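Local coordinates for protein beta-ketoacyl synthase (Burkholderia phymatum, PDB 4EWG) that probably acts as a 3-oxoacyl-[acyl-carrier-protein] synthase of the thiolase-like superfamily, joining acyl units during fatty acid chain elongation, at residues 27-31 with 358-362; 22-26 with 350-355. The contacts are given in a common frame with arbitrary orientation. Numbering follows the deposited sequence.

Interaction 1: residues 27-31 with 358-362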
ATOM      1  N   GLU A  27      14.865  26.392  -7.229  1.00 29.83           N
ATOM      2  CA  GLU A  27      14.451  27.795  -7.030  1.00 30.61           C
ATOM      3  C   GLU A  27      14.709  28.642  -8.282  1.00 30.67           C
ATOM      4  O   GLU A  27      13.834  29.384  -8.720  1.00 31.68           O
ATOM      5  CB  GLU A  27      15.156  28.437  -5.818  1.00 31.78           C
ATOM      6  CG  GLU A  27      14.512  29.748  -5.337  1.00 32.11           C
ATOM      7  CD  GLU A  27      15.238  30.382  -4.176  1.00 32.66           C
ATOM      8  OE1 GLU A  27      15.545  29.688  -3.197  1.00 31.69           O
ATOM      9  OE2 GLU A  27      15.482  31.604  -4.243  1.00 35.60           O
ATOM     10  N   ALA A  28      15.893  28.505  -8.861  1.00 30.55           N
ATOM     11  CA  ALA A  28      16.246  29.269 -10.063  1.00 31.14           C
ATOM     12  C   ALA A  28      15.275  28.936 -11.204  1.00 30.79           C
ATOM     13  O   ALA A  28      14.801  29.823 -11.901  1.00 31.77           O
ATOM     14  CB  ALA A  28      17.704  28.999 -10.463  1.00 30.98           C
ATOM     15  N   ALA A  29      14.922  27.657 -11.345  1.00 29.65           N
ATOM     16  CA  ALA A  29      13.965  27.247 -12.365  1.00 29.41           C
ATOM     17  C   ALA A  29      12.572  27.823 -12.091  1.00 29.48           C
ATOM     18  O   ALA A  29      11.966  28.419 -12.963  1.00 29.50           O
ATOM     19  CB  ALA A  29      13.901  25.739 -12.472  1.00 28.34           C
ATOM     20  N   LEU A  30      12.076  27.646 -10.880  1.00 29.38           N
ATOM     21  CA  LEU A  30      10.807  28.229 -10.513  1.00 29.61           C
ATOM     22  C   LEU A  30      10.829  29.709 -10.882  1.00 31.99           C
ATOM     23  O   LEU A  30       9.955  30.195 -11.622  1.00 32.85           O
ATOM     24  CB  LEU A  30      10.528  28.048  -9.031  1.00 28.74           C
ATOM     25  CG  LEU A  30      10.228  26.632  -8.526  1.00 27.56           C
ATOM     26  CD1 LEU A  30      10.115  26.635  -7.003  1.00 26.96           C
ATOM     27  CD2 LEU A  30       8.965  26.064  -9.159  1.00 26.43           C
ATOM     28  N   LYS A  31      11.859  30.413 -10.430  1.00 33.53           N
ATOM     29  CA  LYS A  31      11.969  31.848 -10.710  1.00 35.07           C
ATOM     30  C   LYS A  31      11.964  32.175 -12.184  1.00 35.52           C
ATOM     31  O   LYS A  31      11.396  33.170 -12.578  1.00 36.19           O
ATOM     32  CB  LYS A  31      13.241  32.444 -10.089  1.00 36.64           C
ATOM     33  CG  LYS A  31      13.039  32.793  -8.640  1.00 37.47           C
ATOM     34  CD  LYS A  31      14.139  33.645  -8.054  1.00 39.44           C
ATOM     35  CE  LYS A  31      13.747  34.014  -6.630  1.00 40.26           C
ATOM     36  NZ  LYS A  31      14.939  34.182  -5.772  1.00 42.58           N
ATOM     37  N   ARG A 358      11.673  30.178   3.189  1.00 25.02           N
ATOM     38  CA  ARG A 358      12.226  31.359   2.549  1.00 25.59           C
ATOM     39  C   ARG A 358      11.250  32.491   2.341  1.00 26.26           C
ATOM     40  O   ARG A 358      11.594  33.493   1.715  1.00 27.33           O
ATOM     41  CB  ARG A 358      12.846  30.945   1.232  1.00 25.22           C
ATOM     42  CG  ARG A 358      13.945  29.938   1.453  1.00 24.88           C
ATOM     43  CD  ARG A 358      14.519  29.433   0.142  1.00 24.77           C
ATOM     44  NE  ARG A 358      15.683  28.579   0.379  1.00 24.55           N
ATOM     45  CZ  ARG A 358      15.641  27.333   0.862  1.00 24.14           C
ATOM     46  NH1 ARG A 358      14.483  26.738   1.204  1.00 23.60           N
ATOM     47  NH2 ARG A 358      16.761  26.663   1.004  1.00 24.18           N
ATOM     48  N   ASN A 359      10.052  32.384   2.909  1.00 26.52           N
ATOM     49  CA  ASN A 359       9.011  33.413   2.715  1.00 27.27           C
ATOM     50  C   ASN A 359       8.691  33.744   1.258  1.00 27.93           C
ATOM     51  O   ASN A 359       8.332  34.902   0.919  1.00 28.72           O
ATOM     52  CB  ASN A 359       9.399  34.709   3.455  1.00 28.44           C
ATOM     53  CG  ASN A 359       9.425  34.536   4.959  1.00 28.32           C
ATOM     54  OD1 ASN A 359       8.859  33.590   5.501  1.00 27.68           O
ATOM     55  ND2 ASN A 359      10.088  35.453   5.637  1.00 29.78           N
ATOM     56  N   TRP A 360       8.800  32.731   0.397  1.00 27.63           N
ATOM     57  CA  TRP A 360       8.751  32.939  -1.050  1.00 27.72           C
ATOM     58  C   TRP A 360       7.926  31.862  -1.684  1.00 26.87           C
ATOM     59  O   TRP A 360       8.258  30.673  -1.609  1.00 26.45           O
ATOM     60  CB  TRP A 360      10.164  32.930  -1.574  1.00 28.56           C
ATOM     61  CG  TRP A 360      10.299  33.215  -3.021  1.00 29.52           C
ATOM     62  CD1 TRP A 360      10.535  34.452  -3.629  1.00 30.62           C
ATOM     63  CD2 TRP A 360      10.269  32.243  -4.106  1.00 29.75           C
ATOM     64  NE1 TRP A 360      10.624  34.315  -4.987  1.00 31.02           N
ATOM     65  CE2 TRP A 360      10.472  33.001  -5.338  1.00 30.85           C
ATOM     66  CE3 TRP A 360      10.093  30.855  -4.182  1.00 29.13           C
ATOM     67  CZ2 TRP A 360      10.485  32.385  -6.588  1.00 31.21           C
ATOM     68  CZ3 TRP A 360      10.108  30.244  -5.449  1.00 29.46           C
ATOM     69  CH2 TRP A 360      10.301  30.991  -6.620  1.00 30.01           C
ATOM     70  N   TYR A 361       6.822  32.258  -2.308  1.00 27.02           N
ATOM     71  CA  TYR A 361       5.831  31.297  -2.782  1.00 26.15           C
ATOM     72  C   TYR A 361       5.606  31.458  -4.279  1.00 25.62           C
ATOM     73  O   TYR A 361       5.093  32.484  -4.754  1.00 26.54           O
ATOM     74  CB  TYR A 361       4.527  31.441  -1.979  1.00 26.47           C
ATOM     75  CG  TYR A 361       4.659  31.008  -0.519  1.00 26.61           C
ATOM     76  CD1 TYR A 361       5.255  31.844   0.416  1.00 27.57           C
ATOM     77  CD2 TYR A 361       4.199  29.764  -0.085  1.00 25.78           C
ATOM     78  CE1 TYR A 361       5.390  31.457   1.741  1.00 27.98           C
ATOM     79  CE2 TYR A 361       4.321  29.369   1.246  1.00 26.26           C
ATOM     80  CZ  TYR A 361       4.920  30.220   2.155  1.00 27.59           C
ATOM     81  OH  TYR A 361       5.055  29.853   3.486  1.00 28.33           O
ATOM     82  N   ALA A 362       5.978  30.424  -5.022  1.00 24.75           N
ATOM     83  CA  ALA A 362       5.897  30.439  -6.480  1.00 24.26           C
ATOM     84  C   ALA A 362       4.451  30.625  -6.976  1.00 23.89           C
ATOM     85  O   ALA A 362       3.499  30.113  -6.391  1.00 23.71           O
ATOM     86  CB  ALA A 362       6.506  29.166  -7.072  1.00 23.27           C
TER

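Interaction 2: residues 22-26 with 350-355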
ATOM      1  N   ARG A  22      18.948  19.746  -6.318  1.00 24.92           N
ATOM      2  CA  ARG A  22      19.256  20.755  -5.294  1.00 25.77           C
ATOM      3  C   ARG A  22      18.200  21.853  -5.302  1.00 25.55           C
ATOM      4  O   ARG A  22      17.697  22.222  -6.358  1.00 25.31           O
ATOM      5  CB  ARG A  22      20.606  21.397  -5.539  1.00 27.58           C
ATOM      6  CG  ARG A  22      21.796  20.455  -5.582  1.00 28.59           C
ATOM      7  CD  ARG A  22      22.955  21.164  -6.246  1.00 30.44           C
ATOM      8  NE  ARG A  22      23.320  22.419  -5.573  1.00 31.54           N
ATOM      9  CZ  ARG A  22      24.096  22.509  -4.476  1.00 33.40           C
ATOM     10  NH1 ARG A  22      24.572  21.416  -3.876  1.00 33.09           N
ATOM     11  NH2 ARG A  22      24.398  23.709  -3.961  1.00 34.36           N
ATOM     12  N   TRP A  23      17.863  22.367  -4.120  1.00 25.54           N
ATOM     13  CA  TRP A  23      16.831  23.380  -4.019  1.00 25.55           C
ATOM     14  C   TRP A  23      17.222  24.644  -4.744  1.00 26.95           C
ATOM     15  O   TRP A  23      16.394  25.234  -5.427  1.00 26.46           O
ATOM     16  CB  TRP A  23      16.489  23.705  -2.579  1.00 25.23           C
ATOM     17  CG  TRP A  23      15.568  24.868  -2.565  1.00 25.78           C
ATOM     18  CD1 TRP A  23      15.869  26.192  -2.241  1.00 26.91           C
ATOM     19  CD2 TRP A  23      14.197  24.882  -3.022  1.00 25.22           C
ATOM     20  NE1 TRP A  23      14.791  26.984  -2.428  1.00 27.47           N
ATOM     21  CE2 TRP A  23      13.743  26.249  -2.894  1.00 26.24           C
ATOM     22  CE3 TRP A  23      13.317  23.918  -3.476  1.00 24.27           C
ATOM     23  CZ2 TRP A  23      12.462  26.628  -3.226  1.00 26.15           C
ATOM     24  CZ3 TRP A  23      12.017  24.306  -3.811  1.00 24.65           C
ATOM     25  CH2 TRP A  23      11.597  25.629  -3.678  1.00 25.16           C
ATOM     26  N   ASP A  24      18.494  25.040  -4.632  1.00 28.10           N
ATOM     27  CA  ASP A  24      18.976  26.263  -5.277  1.00 29.71           C
ATOM     28  C   ASP A  24      18.772  26.225  -6.793  1.00 30.09           C
ATOM     29  O   ASP A  24      18.356  27.189  -7.382  1.00 30.55           O
ATOM     30  CB  ASP A  24      20.450  26.627  -4.867  1.00 30.36           C
ATOM     31  CG  ASP A  24      21.500  25.599  -5.336  1.00 30.78           C
ATOM     32  OD1 ASP A  24      21.146  24.498  -5.798  1.00 31.04           O
ATOM     33  OD2 ASP A  24      22.708  25.903  -5.234  1.00 31.93           O
ATOM     34  N   GLU A  25      19.045  25.083  -7.393  1.00 30.55           N
ATOM     35  CA  GLU A  25      18.795  24.808  -8.806  1.00 31.34           C
ATOM     36  C   GLU A  25      17.280  24.884  -9.118  1.00 30.14           C
ATOM     37  O   GLU A  25      16.846  25.502 -10.115  1.00 30.01           O
ATOM     38  CB  GLU A  25      19.356  23.393  -8.957  1.00 33.09           C
ATOM     39  CG  GLU A  25      19.728  22.741 -10.266  1.00 34.59           C
ATOM     40  CD  GLU A  25      20.586  21.468  -9.966  1.00 35.75           C
ATOM     41  OE1 GLU A  25      20.081  20.436  -9.355  1.00 35.36           O
ATOM     42  OE2 GLU A  25      21.795  21.534 -10.271  1.00 37.20           O
ATOM     43  N   ILE A  26      16.473  24.283  -8.249  1.00 29.01           N
ATOM     44  CA  ILE A  26      15.020  24.271  -8.428  1.00 28.53           C
ATOM     45  C   ILE A  26      14.431  25.675  -8.265  1.00 28.95           C
ATOM     46  O   ILE A  26      13.606  26.110  -9.070  1.00 29.19           O
ATOM     47  CB  ILE A  26      14.353  23.291  -7.444  1.00 28.00           C
ATOM     48  CG1 ILE A  26      14.764  21.842  -7.787  1.00 27.79           C
ATOM     49  CG2 ILE A  26      12.831  23.430  -7.488  1.00 27.09           C
ATOM     50  CD1 ILE A  26      14.655  20.830  -6.647  1.00 27.09           C
ATOM     51  N   TRP A 350       7.806  18.713   0.098  1.00 14.82           N
ATOM     52  CA  TRP A 350       9.210  19.170   0.143  1.00 15.03           C
ATOM     53  C   TRP A 350       9.301  20.619  -0.298  1.00 15.47           C
ATOM     54  O   TRP A 350       9.763  21.478   0.459  1.00 15.19           O
ATOM     55  CB  TRP A 350      10.032  18.236  -0.740  1.00 14.84           C
ATOM     56  CG  TRP A 350      11.412  18.698  -1.098  1.00 14.99           C
ATOM     57  CD1 TRP A 350      12.207  19.562  -0.404  1.00 15.58           C
ATOM     58  CD2 TRP A 350      12.212  18.256  -2.225  1.00 14.98           C
ATOM     59  NE1 TRP A 350      13.407  19.746  -1.056  1.00 16.28           N
ATOM     60  CE2 TRP A 350      13.461  18.977  -2.154  1.00 15.65           C
ATOM     61  CE3 TRP A 350      11.987  17.416  -3.302  1.00 14.86           C
ATOM     62  CZ2 TRP A 350      14.444  18.824  -3.080  1.00 15.76           C
ATOM     63  CZ3 TRP A 350      12.989  17.271  -4.236  1.00 15.06           C
ATOM     64  CH2 TRP A 350      14.188  17.952  -4.128  1.00 15.56           C
ATOM     65  N   TRP A 351       8.831  20.903  -1.518  1.00 15.48           N
ATOM     66  CA  TRP A 351       8.932  22.259  -2.077  1.00 16.07           C
ATOM     67  C   TRP A 351       8.137  23.251  -1.287  1.00 16.70           C
ATOM     68  O   TRP A 351       8.569  24.384  -1.141  1.00 17.72           O
ATOM     69  CB  TRP A 351       8.520  22.267  -3.530  1.00 15.97           C
ATOM     70  CG  TRP A 351       9.521  21.522  -4.407  1.00 15.82           C
ATOM     71  CD1 TRP A 351      10.560  20.708  -3.988  1.00 15.79           C
ATOM     72  CD2 TRP A 351       9.580  21.490  -5.848  1.00 15.95           C
ATOM     73  NE1 TRP A 351      11.226  20.203  -5.036  1.00 15.90           N
ATOM     74  CE2 TRP A 351      10.672  20.627  -6.188  1.00 16.25           C
ATOM     75  CE3 TRP A 351       8.854  22.080  -6.857  1.00 16.66           C
ATOM     76  CZ2 TRP A 351      11.022  20.371  -7.489  1.00 16.74           C
ATOM     77  CZ3 TRP A 351       9.198  21.805  -8.183  1.00 17.00           C
ATOM     78  CH2 TRP A 351      10.268  20.971  -8.489  1.00 17.00           C
ATOM     79  N   THR A 352       6.981  22.842  -0.749  1.00 16.36           N
ATOM     80  CA  THR A 352       6.191  23.721   0.119  1.00 16.90           C
ATOM     81  C   THR A 352       6.973  24.128   1.399  1.00 17.36           C
ATOM     82  O   THR A 352       6.874  25.259   1.837  1.00 17.58           O
ATOM     83  CB  THR A 352       4.835  23.083   0.493  1.00 16.15           C
ATOM     84  OG1 THR A 352       4.077  22.933  -0.689  1.00 15.94           O
ATOM     85  CG2 THR A 352       4.043  23.932   1.462  1.00 16.48           C
ATOM     86  N   ILE A 353       7.731  23.199   1.979  1.00 17.56           N
ATOM     87  CA  ILE A 353       8.562  23.503   3.148  1.00 18.30           C
ATOM     88  C   ILE A 353       9.743  24.417   2.767  1.00 19.25           C
ATOM     89  O   ILE A 353      10.068  25.349   3.496  1.00 20.56           O
ATOM     90  CB  ILE A 353       9.091  22.240   3.822  1.00 17.76           C
ATOM     91  CG1 ILE A 353       7.952  21.440   4.455  1.00 17.21           C
ATOM     92  CG2 ILE A 353      10.067  22.589   4.926  1.00 17.58           C
ATOM     93  CD1 ILE A 353       8.379  20.054   4.856  1.00 16.29           C
ATOM     94  N   GLU A 354      10.337  24.170   1.614  1.00 19.65           N
ATOM     95  CA  GLU A 354      11.407  25.020   1.117  1.00 20.83           C
ATOM     96  C   GLU A 354      10.916  26.452   0.887  1.00 21.50           C
ATOM     97  O   GLU A 354      11.592  27.410   1.243  1.00 22.29           O
ATOM     98  CB  GLU A 354      11.981  24.485  -0.192  1.00 20.95           C
ATOM     99  CG  GLU A 354      12.548  23.085  -0.101  1.00 21.04           C
ATOM    100  CD  GLU A 354      13.961  23.023   0.460  1.00 22.17           C
ATOM    101  OE1 GLU A 354      14.314  23.843   1.332  1.00 23.10           O
ATOM    102  OE2 GLU A 354      14.717  22.120   0.024  1.00 22.60           O
ATOM    103  N   MET A 355       9.722  26.592   0.317  1.00 21.21           N
ATOM    104  CA  MET A 355       9.157  27.891   0.088  1.00 21.88           C
ATOM    105  C   MET A 355       8.821  28.568   1.410  1.00 22.87           C
ATOM    106  O   MET A 355       9.129  29.749   1.603  1.00 24.20           O
ATOM    107  CB  MET A 355       7.931  27.760  -0.783  1.00 21.68           C
ATOM    108  CG  MET A 355       8.278  27.345  -2.199  1.00 20.92           C
ATOM    109  SD  MET A 355       6.878  27.443  -3.323  1.00 19.58           S
ATOM    110  CE  MET A 355       5.802  26.211  -2.596  1.00 20.10           C
TER

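Interaction 1: residues 27-31 with 358-362
Trp-360 is the centrepiece where the exit of one helix meets the last turns of another: its indole lies against the side of helix 23-32 that carries Glu-27, Leu-30 and Lys-31. Glu-27 CG sits over one ring face, 4.4 Å from Trp-360 CZ3, while Leu-30 CB abuts the ring edge at 3.8 Å from Trp-360 CH2. Leu-30 CD1 also lies 4.4 Å from Ala-362 CB. Lys-31 adds an off-centre cation-pi contact, its NZ 4.8 Å from the centroid of the Trp-360 five-membered ring. The same ammonium is held by a salt bridge within the helix, Lys-31 NZ to Glu-27 OE2 at 3.0 Å. The other carboxylate oxygen, Glu-27 OE1, accepts a hydrogen bond from Trp-23 and is a long 3.7 Å from Arg-358 NE; it lies well out of the guanidinium plane, so this bridge is purely electrostatic. The main partner of Arg-358 is Glu-354, whose OE1 forms a salt bridge with Arg-358 NH1. The turn that brings Trp-360 here is a Schellman motif, with Asn-359 at positive phi ending helix 344-358. Beyond it, strand 360-361 pairs antiparallel with strand 385-386, and Tyr-336 of helix 334-337 packs against Leu-30 and Ala-362.

Interaction 2: residues 22-26 with 350-355
Two helices pack here within the thiolase fold: the first turn of helix 23-32 lies against the middle of helix 344-358, with the closest CA approach, 7.6 Å, between Trp-23 CA and Glu-354 CA. Arg-22 is the N-cap, its extended backbone giving way to helix at Trp-23, and the first turn is fixed by Ile-26 N bonding to Arg-22 O at 3.1 Å. Trp-23, the most deeply covered residue, is wedged between several partners. The edge of its six-membered ring points at the face of Trp-351 in a T-shaped pair (centroids of the Trp-23 six-membered and Trp-351 five-membered rings 5.3 Å apart, planes at 71°), while Glu-354 CB makes a CH-pi contact 3.4 Å above the centroid of the Trp-23 six-membered ring. Met-355 CG touches Trp-23 CH2 at 4.0 Å. One turn on, Ile-26 CG2 lies 3.7 Å from the centroid of the Trp-351 six-membered ring, on the same face that receives Trp-23, and Ile-26 CD1 meets Trp-350 CH2 at 3.9 Å. Behind this layer, Met-13 of strand 8-16 touches Trp-350 and Glu-354, and Tyr-301 and Asn-303 of strand 299-303 touch Met-355. The acid in this buried setting is satisfied: Glu-354 OE1 pairs with Arg-358, and Glu-354 OE2 accepts Trp-350 NE1 at 2.9 Å.

How the interactions relate
From the N terminus the chain runs through strand 8-16 into helix 23-32, which supplies first 22-26 and then 27-31. More than 300 residues later, helix 344-358 brings 350-355 and its end leads into 358-362. Interaction 2 therefore closes its loop first, interaction 1 shortly after, and the two cross rather than nest. Consecutive turns of one early helix thus meet a late helix and the short strand that follows it. The contact centres are 8 Å apart and merge: Trp-360 N probably bonds Met-355 O at 3.2 Å, Leu-30 CD1 packs 3.8 Å from Trp-23 CH2, and Arg-358 CZ lies 3.3 Å from Trp-23 CD1.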